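Local coordinates for UPF0255 protein frsA (Vibrio vulnificus, PDB 4I4C), which probably hydrolyses carboxylic esters, as a member of the FrsA family of the alpha/beta-hydrolase clan, at residues A[250-255]-A[287-292]; A[246-251]-A[275-280]; A[107-112]-A[129-134]. All coordinates share one frame; numbering follows the deposited sequence.

Contact 1: residues A[250-255]-A[287-292]; sequences AVLNEL and EKIKAC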
loop_
_atom_site.group_PDB
_atom_site.type_symbol
_atom_site.label_atom_id
_atom_site.label_comp_id
_atom_site.label_asym_id
_atom_site.label_seq_id
_atom_site.Cartn_x
_atom_site.Cartn_y
_atom_site.Cartn_z
ATOM N N ALA A 250 5.778 9.006 15.491
ATOM C CA ALA A 250 5.622 10.455 15.542
ATOM C C ALA A 250 4.167 10.831 15.330
ATOM O O ALA A 250 3.665 11.755 15.966
ATOM C CB ALA A 250 6.519 11.147 14.503
ATOM N N VAL A 251 3.489 10.126 14.431
ATOM C CA VAL A 251 2.070 10.377 14.209
ATOM C C VAL A 251 1.284 9.966 15.461
ATOM O O VAL A 251 0.335 10.645 15.860
ATOM C CB VAL A 251 1.526 9.637 12.964
ATOM C CG1 VAL A 251 0.019 9.740 12.908
ATOM C CG2 VAL A 251 2.128 10.209 11.673
ATOM N N LEU A 252 1.692 8.864 16.090
ATOM C CA LEU A 252 1.067 8.426 17.342
ATOM C C LEU A 252 1.249 9.477 18.439
ATOM O O LEU A 252 0.286 9.874 19.104
ATOM C CB LEU A 252 1.625 7.071 17.794
ATOM C CG LEU A 252 1.188 6.489 19.146
ATOM C CD1 LEU A 252 -0.311 6.238 19.207
ATOM C CD2 LEU A 252 1.955 5.202 19.442
ATOM N N ASN A 253 2.481 9.948 18.608
ATOM C CA ASN A 253 2.767 10.960 19.619
ATOM C C ASN A 253 2.063 12.281 19.354
ATOM O O ASN A 253 1.857 13.075 20.271
ATOM C CB ASN A 253 4.274 11.187 19.749
ATOM C CG ASN A 253 4.996 9.975 20.295
ATOM O OD1 ASN A 253 4.392 9.118 20.946
ATOM N ND2 ASN A 253 6.296 9.894 20.031
ATOM N N GLU A 254 1.693 12.516 18.097
ATOM C CA GLU A 254 0.976 13.729 17.729
ATOM C C GLU A 254 -0.527 13.680 18.084
ATOM O O GLU A 254 -1.168 14.727 18.247
ATOM C CB GLU A 254 1.167 14.026 16.236
ATOM C CG GLU A 254 0.543 15.337 15.782
ATOM C CD GLU A 254 1.252 16.544 16.360
ATOM O OE1 GLU A 254 2.432 16.405 16.744
ATOM O OE2 GLU A 254 0.632 17.629 16.427
ATOM N N LEU A 255 -1.088 12.478 18.210
ATOM C CA LEU A 255 -2.527 12.346 18.476
ATOM C C LEU A 255 -2.982 13.019 19.781
ATOM O O LEU A 255 -4.167 13.334 19.943
ATOM C CB LEU A 255 -2.965 10.878 18.450
ATOM C CG LEU A 255 -2.831 10.148 17.106
ATOM C CD1 LEU A 255 -3.351 8.722 17.217
ATOM C CD2 LEU A 255 -3.543 10.898 15.984
ATOM N N GLU A 287 1.397 0.837 25.615
ATOM C CA GLU A 287 0.277 1.440 26.339
ATOM C C GLU A 287 -0.617 2.224 25.395
ATOM O O GLU A 287 -1.854 2.126 25.449
ATOM C CB GLU A 287 0.772 2.354 27.466
ATOM C CG GLU A 287 1.121 1.599 28.756
ATOM C CD GLU A 287 -0.068 0.817 29.293
ATOM O OE1 GLU A 287 -1.120 1.445 29.549
ATOM O OE2 GLU A 287 0.045 -0.422 29.443
ATOM N N LYS A 288 0.029 3.001 24.531
ATOM C CA LYS A 288 -0.666 3.851 23.578
ATOM C C LYS A 288 -1.389 3.054 22.500
ATOM O O LYS A 288 -2.395 3.513 21.976
ATOM C CB LYS A 288 0.306 4.838 22.929
ATOM C CG LYS A 288 0.922 5.835 23.893
ATOM C CD LYS A 288 2.023 6.620 23.215
ATOM C CE LYS A 288 2.846 7.404 24.221
ATOM N NZ LYS A 288 4.118 7.915 23.623
ATOM N N ILE A 289 -0.874 1.872 22.159
ATOM C CA ILE A 289 -1.519 1.030 21.151
ATOM C C ILE A 289 -2.434 0.012 21.826
ATOM O O ILE A 289 -1.983 -0.791 22.636
ATOM C CB ILE A 289 -0.489 0.291 20.276
ATOM C CG1 ILE A 289 0.341 1.289 19.462
ATOM C CG2 ILE A 289 -1.173 -0.718 19.362
ATOM C CD1 ILE A 289 -0.506 2.362 18.798
ATOM N N LYS A 290 -3.718 0.057 21.488
ATOM C CA LYS A 290 -4.716 -0.814 22.105
ATOM C C LYS A 290 -4.999 -2.074 21.287
ATOM O O LYS A 290 -5.465 -3.080 21.824
ATOM C CB LYS A 290 -6.013 -0.034 22.318
ATOM C CG LYS A 290 -5.876 1.133 23.298
ATOM C CD LYS A 290 -5.303 0.656 24.646
ATOM C CE LYS A 290 -5.332 1.748 25.719
ATOM N NZ LYS A 290 -4.675 3.026 25.267
ATOM N N ALA A 291 -4.724 -2.016 19.984
ATOM C CA ALA A 291 -4.975 -3.156 19.103
ATOM C C ALA A 291 -4.186 -3.027 17.816
ATOM O O ALA A 291 -3.965 -1.922 17.351
ATOM C CB ALA A 291 -6.461 -3.262 18.783
ATOM N N CYS A 292 -3.777 -4.159 17.247
ATOM C CA CYS A 292 -3.082 -4.177 15.964
ATOM C C CYS A 292 -3.575 -5.336 15.089
ATOM O O CYS A 292 -3.804 -6.446 15.570
ATOM C CB CYS A 292 -1.555 -4.252 16.164
ATOM S SG CYS A 292 -0.585 -4.360 14.597
#
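The flat group here is the side-chain amide of Asn253, and Lys288 meets it at the oxygen. Lys288 NZ donates a hydrogen bond to Asn253 OD1 at 2.9 Å. The ammonium nitrogen is tilted 33° from the carbonyl plane, and the C=O...N angle is 144°. The two side chains cross at about a right angle. Lys288 reaches this far because its chain is extended beyond CG, with chi2, chi3 and chi4 all near 180°. NZ also has a long, weak ion pair with Glu285.

Behind the ammonium group, along the stem of Lys288, the contact is apolar. Both methyls of Leu252 point at the 287-292 segment. Leu252 CD2 touches Ile289 CD1 at 3.8 Å and Lys288 CB at 3.9 Å, while Leu252 CD1 lies almost as close to the same two atoms. Each methyl thus rests on both the tip of Ile289 and the base of Lys288.

The contact joins the C-terminal part of helix 246-254 to the loop that leads into strand 291-295 of the central sheet. Leu252 also packs on Leu281 of helix 273-284 and on Val266 of strand 266-271. Ile289 packs on Val266 as well, and on Leu268 of that same strand.

Contact 2: residues A[246-251]-A[275-280]; sequences RLHQAV and GNAMVR
Met278 sets its terminal methyl over the imidazole of His248. The CE atom of Met278 lies 3.3 Å from the centroid of the His248 ring and only 12° off the ring normal. This is a CH-pi contact over the centre of one face. The nearest ring atoms are on the CD2-NE2 side, with Met278 CE 3.3 Å from His248 CD2. The sulfur stands further back and oblique, Met278 SD being 4.7 Å from the ring centroid. The methionine is bent at chi2 (-47°) and chi3 (108°), which turns the methyl toward the ring and leaves the sulfur behind it.

Strand 266-271, helix 273-284 and strand 291-295 follow one another in the chain, and the two strands are parallel neighbours in the central sheet. They form a beta-alpha-beta crossover of the alpha/beta-hydrolase fold, and helix 246-254 packs beside its helix here. Met278 also packs on Cys292 of strand 291-295.

Ala277 approaches the ring obliquely, with its CB 4.2 Å from His248 ND1. Met229, in a loop, touches both His248 and Ala277. The imidazole is also tied down at its polar end, since His248 NE2 is hydrogen-bonded to Ser199 OG. That bond and the methyl over the face together limit how the ring can turn. The side chain of Ala277 is about 10 Å from the bound hexanoic acid.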
loop_
_atom_site.group_PDB
_atom_site.type_symbol
_atom_site.label_atom_id
_atom_site.label_comp_id
_atom_site.label_asym_id
_atom_site.label_seq_id
_atom_site.Cartn_x
_atom_site.Cartn_y
_atom_site.Cartn_z
ATOM N N ARG A 246 9.321 4.643 12.462
ATOM C CA ARG A 246 9.661 6.030 12.783
ATOM C C ARG A 246 8.520 7.043 12.654
ATOM O O ARG A 246 8.234 7.800 13.579
ATOM C CB ARG A 246 10.769 6.456 11.810
ATOM C CG ARG A 246 11.819 7.379 12.347
ATOM C CD ARG A 246 13.128 7.184 11.576
ATOM N NE ARG A 246 13.234 7.975 10.345
ATOM C CZ ARG A 246 13.098 7.490 9.113
ATOM N NH1 ARG A 246 12.828 6.201 8.927
ATOM N NH2 ARG A 246 13.238 8.298 8.060
ATOM N N LEU A 247 7.906 7.084 11.474
ATOM C CA LEU A 247 6.926 8.112 11.162
ATOM C C LEU A 247 5.613 7.840 11.884
ATOM O O LEU A 247 4.934 8.761 12.338
ATOM C CB LEU A 247 6.712 8.199 9.640
ATOM C CG LEU A 247 7.931 8.368 8.726
ATOM C CD1 LEU A 247 7.501 8.530 7.249
ATOM C CD2 LEU A 247 8.792 9.540 9.144
ATOM N N HIS A 248 5.263 6.565 12.008
ATOM C CA HIS A 248 4.057 6.186 12.742
ATOM C C HIS A 248 4.123 6.525 14.234
ATOM O O HIS A 248 3.106 6.878 14.853
ATOM C CB HIS A 248 3.768 4.704 12.533
ATOM C CG HIS A 248 3.504 4.351 11.104
ATOM N ND1 HIS A 248 4.506 3.985 10.234
ATOM C CD2 HIS A 248 2.357 4.344 10.387
ATOM C CE1 HIS A 248 3.982 3.749 9.043
ATOM N NE2 HIS A 248 2.680 3.954 9.110
ATOM N N GLN A 249 5.320 6.420 14.805
ATOM C CA GLN A 249 5.519 6.726 16.214
ATOM C C GLN A 249 5.285 8.210 16.433
ATOM O O GLN A 249 4.659 8.620 17.418
ATOM C CB GLN A 249 6.931 6.347 16.640
ATOM C CG GLN A 249 7.255 6.722 18.061
ATOM C CD GLN A 249 8.122 5.693 18.718
ATOM O OE1 GLN A 249 9.132 5.265 18.152
ATOM N NE2 GLN A 249 7.725 5.263 19.913
ATOM N N ALA A 250 5.778 9.006 15.491
ATOM C CA ALA A 250 5.622 10.455 15.542
ATOM C C ALA A 250 4.167 10.831 15.330
ATOM O O ALA A 250 3.665 11.755 15.966
ATOM C CB ALA A 250 6.519 11.147 14.503
ATOM N N VAL A 251 3.489 10.126 14.431
ATOM C CA VAL A 251 2.070 10.377 14.209
ATOM C C VAL A 251 1.284 9.966 15.461
ATOM O O VAL A 251 0.335 10.645 15.860
ATOM C CB VAL A 251 1.526 9.637 12.964
ATOM C CG1 VAL A 251 0.019 9.740 12.908
ATOM C CG2 VAL A 251 2.128 10.209 11.673
ATOM N N GLY A 275 2.397 -3.721 7.456
ATOM C CA GLY A 275 2.228 -4.584 8.616
ATOM C C GLY A 275 3.447 -4.739 9.520
ATOM O O GLY A 275 3.306 -4.823 10.738
ATOM N N ASN A 276 4.639 -4.792 8.941
ATOM C CA ASN A 276 5.853 -4.824 9.752
ATOM C C ASN A 276 5.963 -3.631 10.662
ATOM O O ASN A 276 6.397 -3.756 11.809
ATOM C CB ASN A 276 7.086 -4.819 8.887
ATOM C CG ASN A 276 7.265 -6.093 8.157
ATOM O OD1 ASN A 276 6.297 -6.666 7.643
ATOM N ND2 ASN A 276 8.513 -6.568 8.096
ATOM N N ALA A 277 5.590 -2.470 10.134
ATOM C CA ALA A 277 5.734 -1.224 10.870
ATOM C C ALA A 277 4.786 -1.159 12.055
ATOM O O ALA A 277 5.132 -0.612 13.110
ATOM C CB ALA A 277 5.512 -0.037 9.943
ATOM N N MET A 278 3.587 -1.706 11.876
ATOM C CA MET A 278 2.587 -1.703 12.938
ATOM C C MET A 278 2.982 -2.669 14.064
ATOM O O MET A 278 2.734 -2.388 15.236
ATOM C CB MET A 278 1.201 -2.065 12.380
ATOM C CG MET A 278 0.693 -1.112 11.291
ATOM S SD MET A 278 0.914 0.603 11.817
ATOM C CE MET A 278 2.251 1.092 10.736
ATOM N N VAL A 279 3.590 -3.795 13.701
ATOM C CA VAL A 279 4.004 -4.780 14.706
ATOM C C VAL A 279 5.138 -4.184 15.507
ATOM O O VAL A 279 5.125 -4.207 16.733
ATOM C CB VAL A 279 4.553 -6.069 14.083
ATOM C CG1 VAL A 279 5.067 -6.966 15.177
ATOM C CG2 VAL A 279 3.504 -6.789 13.278
ATOM N N ARG A 280 6.114 -3.654 14.804
ATOM C CA ARG A 280 7.191 -2.913 15.384
ATOM C C ARG A 280 6.717 -1.898 16.383
ATOM O O ARG A 280 7.147 -1.847 17.495
ATOM C CB ARG A 280 7.951 -2.201 14.308
ATOM C CG ARG A 280 9.393 -2.354 14.416
ATOM C CD ARG A 280 10.099 -1.362 13.645
ATOM N NE ARG A 280 11.518 -1.539 13.845
ATOM C CZ ARG A 280 12.271 -0.599 14.359
ATOM N NH1 ARG A 280 13.536 -0.773 14.565
ATOM N NH2 ARG A 280 11.724 0.518 14.674
#

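Contact 3: residues A[107-112]-A[129-134]; sequences MEHQKR and SLCYSI
One hydrogen bond links helix 107-112 to helix 129-134. Tyr132 OH donates to Gln110 OE1 at 2.7 Å. The C=O...O angle is 161°, so the hydroxyl sits nearly along the C=O axis of the amide. Seen from the tyrosine, the amide oxygen lies at the ring edge and in its plane, and the amide and ring planes are 56° apart. Gln110 reaches the hydroxyl with CG anti to its backbone nitrogen and the chain extended beyond it. The backbone nitrogen of Met107 is also near the phenol oxygen, but its angle is too poor for a hydrogen bond.

Van der Waals contact involves the same tyrosine. Met107 CG comes close to a polar atom, 3.3 Å from Tyr132 OH. The apolar contact is looser, with Met107 CG 4.3 Å from Tyr132 CE1, so the methylene lies beside the phenol end. Further back, Tyr132 packs on Leu152 and Ala153 of helix 144-163.

A sulfur-aromatic contact adds a third kind of interaction. Cys131 SG comes to the edge of the His109 ring, 3.8 Å from His109 CD2. The sulfur lies close to the ring plane. On the same ring, His109 NE2 makes a weak hydrogen bond to Glu66.

Helices 98-114 and 121-136 are consecutive, and the contact joins them as the two arms of an antiparallel helical hairpin. The segment axes run at 166° and approach to 9.4 Å, and these side chains reach across the interval. Tyr132 is buried and Gln110 is partly exposed. The chemistry implies that the amide oxygen satisfies the hydroxyl of a buried ring. The short, nearly axial bond should fix the direction of that hydroxyl. Met107 adds packing, and Cys131 a sulfur-aromatic edge contact.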
loop_
_atom_site.group_PDB
_atom_site.type_symbol
_atom_site.label_atom_id
_atom_site.label_comp_id
_atom_site.label_asym_id
_atom_site.label_seq_id
_atom_site.Cartn_x
_atom_site.Cartn_y
_atom_site.Cartn_z
ATOM N N MET A 107 -10.184 9.991 -15.765
ATOM C CA MET A 107 -10.777 11.228 -16.264
ATOM C C MET A 107 -12.261 11.064 -16.574
ATOM O O MET A 107 -13.018 12.030 -16.521
ATOM C CB MET A 107 -9.994 11.744 -17.461
ATOM C CG MET A 107 -8.589 12.207 -17.098
ATOM S SD MET A 107 -7.611 12.638 -18.568
ATOM C CE MET A 107 -6.248 13.541 -17.824
ATOM N N GLU A 108 -12.672 9.831 -16.860
ATOM C CA GLU A 108 -14.061 9.502 -17.150
ATOM C C GLU A 108 -14.901 9.542 -15.877
ATOM O O GLU A 108 -16.064 9.988 -15.881
ATOM C CB GLU A 108 -14.155 8.110 -17.792
ATOM C CG GLU A 108 -15.538 7.757 -18.306
ATOM C CD GLU A 108 -15.931 8.549 -19.558
ATOM O OE1 GLU A 108 -15.078 9.276 -20.125
ATOM O OE2 GLU A 108 -17.105 8.448 -19.963
ATOM N N HIS A 109 -14.318 9.052 -14.788
ATOM C CA HIS A 109 -14.929 9.217 -13.478
ATOM C C HIS A 109 -14.979 10.694 -13.103
ATOM O O HIS A 109 -15.992 11.175 -12.608
ATOM C CB HIS A 109 -14.167 8.434 -12.410
ATOM C CG HIS A 109 -14.443 6.968 -12.441
ATOM N ND1 HIS A 109 -15.698 6.449 -12.222
ATOM C CD2 HIS A 109 -13.634 5.910 -12.681
ATOM C CE1 HIS A 109 -15.650 5.132 -12.317
ATOM N NE2 HIS A 109 -14.410 4.780 -12.600
ATOM N N GLN A 110 -13.881 11.407 -13.333
ATOM C CA GLN A 110 -13.830 12.820 -12.968
ATOM C C GLN A 110 -14.813 13.647 -13.818
ATOM O O GLN A 110 -15.268 14.700 -13.371
ATOM C CB GLN A 110 -12.396 13.358 -13.060
ATOM C CG GLN A 110 -12.158 14.643 -12.279
ATOM C CD GLN A 110 -10.694 14.866 -11.935
ATOM O OE1 GLN A 110 -9.803 14.196 -12.462
ATOM N NE2 GLN A 110 -10.439 15.813 -11.042
ATOM N N LYS A 111 -15.141 13.158 -15.024
ATOM C CA LYS A 111 -16.201 13.747 -15.864
ATOM C C LYS A 111 -17.600 13.465 -15.315
ATOM O O LYS A 111 -18.401 14.382 -15.155
ATOM C CB LYS A 111 -16.131 13.243 -17.315
ATOM C CG LYS A 111 -15.225 14.057 -18.232
ATOM C CD LYS A 111 -15.599 13.877 -19.714
ATOM C CE LYS A 111 -14.388 13.511 -20.575
ATOM N NZ LYS A 111 -13.268 14.483 -20.434
ATOM N N ARG A 112 -17.904 12.198 -15.043
ATOM C CA ARG A 112 -19.192 11.853 -14.446
ATOM C C ARG A 112 -19.407 12.579 -13.110
ATOM O O ARG A 112 -20.545 12.861 -12.727
ATOM C CB ARG A 112 -19.324 10.342 -14.236
ATOM C CG ARG A 112 -19.301 9.508 -15.505
ATOM C CD ARG A 112 -19.742 8.079 -15.220
ATOM N NE ARG A 112 -19.731 7.241 -16.416
ATOM C CZ ARG A 112 -18.695 6.499 -16.797
ATOM N NH1 ARG A 112 -17.582 6.495 -16.074
ATOM N NH2 ARG A 112 -18.772 5.760 -17.899
ATOM N N SER A 129 -9.541 8.877 -8.170
ATOM C CA SER A 129 -8.305 8.856 -7.405
ATOM C C SER A 129 -7.648 7.504 -7.498
ATOM O O SER A 129 -6.441 7.404 -7.699
ATOM C CB SER A 129 -8.579 9.139 -5.928
ATOM O OG SER A 129 -7.351 9.293 -5.242
ATOM N N LEU A 130 -8.459 6.463 -7.351
ATOM C CA LEU A 130 -7.954 5.095 -7.378
ATOM C C LEU A 130 -7.424 4.742 -8.760
ATOM O O LEU A 130 -6.376 4.089 -8.886
ATOM C CB LEU A 130 -9.061 4.123 -6.993
ATOM C CG LEU A 130 -8.596 2.681 -6.853
ATOM C CD1 LEU A 130 -7.478 2.600 -5.832
ATOM C CD2 LEU A 130 -9.778 1.831 -6.444
ATOM N N CYS A 131 -8.145 5.171 -9.797
ATOM C CA CYS A 131 -7.698 4.895 -11.162
ATOM C C CYS A 131 -6.358 5.558 -11.442
ATOM O O CYS A 131 -5.493 4.955 -12.059
ATOM C CB CYS A 131 -8.736 5.320 -12.194
ATOM S SG CYS A 131 -10.215 4.323 -12.116
ATOM N N TYR A 132 -6.202 6.796 -10.974
ATOM C CA TYR A 132 -4.953 7.527 -11.108
ATOM C C TYR A 132 -3.795 6.870 -10.344
ATOM O O TYR A 132 -2.657 6.868 -10.820
ATOM C CB TYR A 132 -5.120 8.968 -10.604
ATOM C CG TYR A 132 -6.026 9.829 -11.440
ATOM C CD1 TYR A 132 -6.017 9.740 -12.834
ATOM C CD2 TYR A 132 -6.906 10.719 -10.844
ATOM C CE1 TYR A 132 -6.850 10.517 -13.604
ATOM C CE2 TYR A 132 -7.755 11.505 -11.616
ATOM C CZ TYR A 132 -7.716 11.400 -12.996
ATOM O OH TYR A 132 -8.545 12.178 -13.782
ATOM N N SER A 133 -4.081 6.365 -9.144
ATOM C CA SER A 133 -3.096 5.631 -8.347
ATOM C C SER A 133 -2.622 4.378 -9.082
ATOM O O SER A 133 -1.420 4.128 -9.209
ATOM C CB SER A 133 -3.664 5.265 -6.968
ATOM O OG SER A 133 -2.750 4.450 -6.246
ATOM N N ILE A 134 -3.568 3.591 -9.570
ATOM C CA ILE A 134 -3.233 2.429 -10.398
ATOM C C ILE A 134 -2.436 2.813 -11.660
ATOM O O ILE A 134 -1.492 2.115 -12.052
ATOM C CB ILE A 134 -4.510 1.665 -10.789
ATOM C CG1 ILE A 134 -5.143 1.055 -9.530
ATOM C CG2 ILE A 134 -4.202 0.613 -11.835
ATOM C CD1 ILE A 134 -6.598 0.669 -9.672
#

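Along the chain contact 3 comes first and closes before the other two open. Contacts 1 and 2 then share helix 246-254. Their centres are 9 Å apart, and they touch where Cys292 SG meets Met278 CB at 3.7 Å. Contact 2 lies within the helix layer beside the central mixed sheet, and contact 1 joins that layer to the entry of strand 291-295. Together they form one continuous piece of the hydrolase fold. Contact 3 is a separate site in the helical region, its centre 30 Å from that of contact 2 and 33 Å from that of contact 1. Its nearest atoms are about 16 Å from contact 2, on the opposite side of the chain's centre.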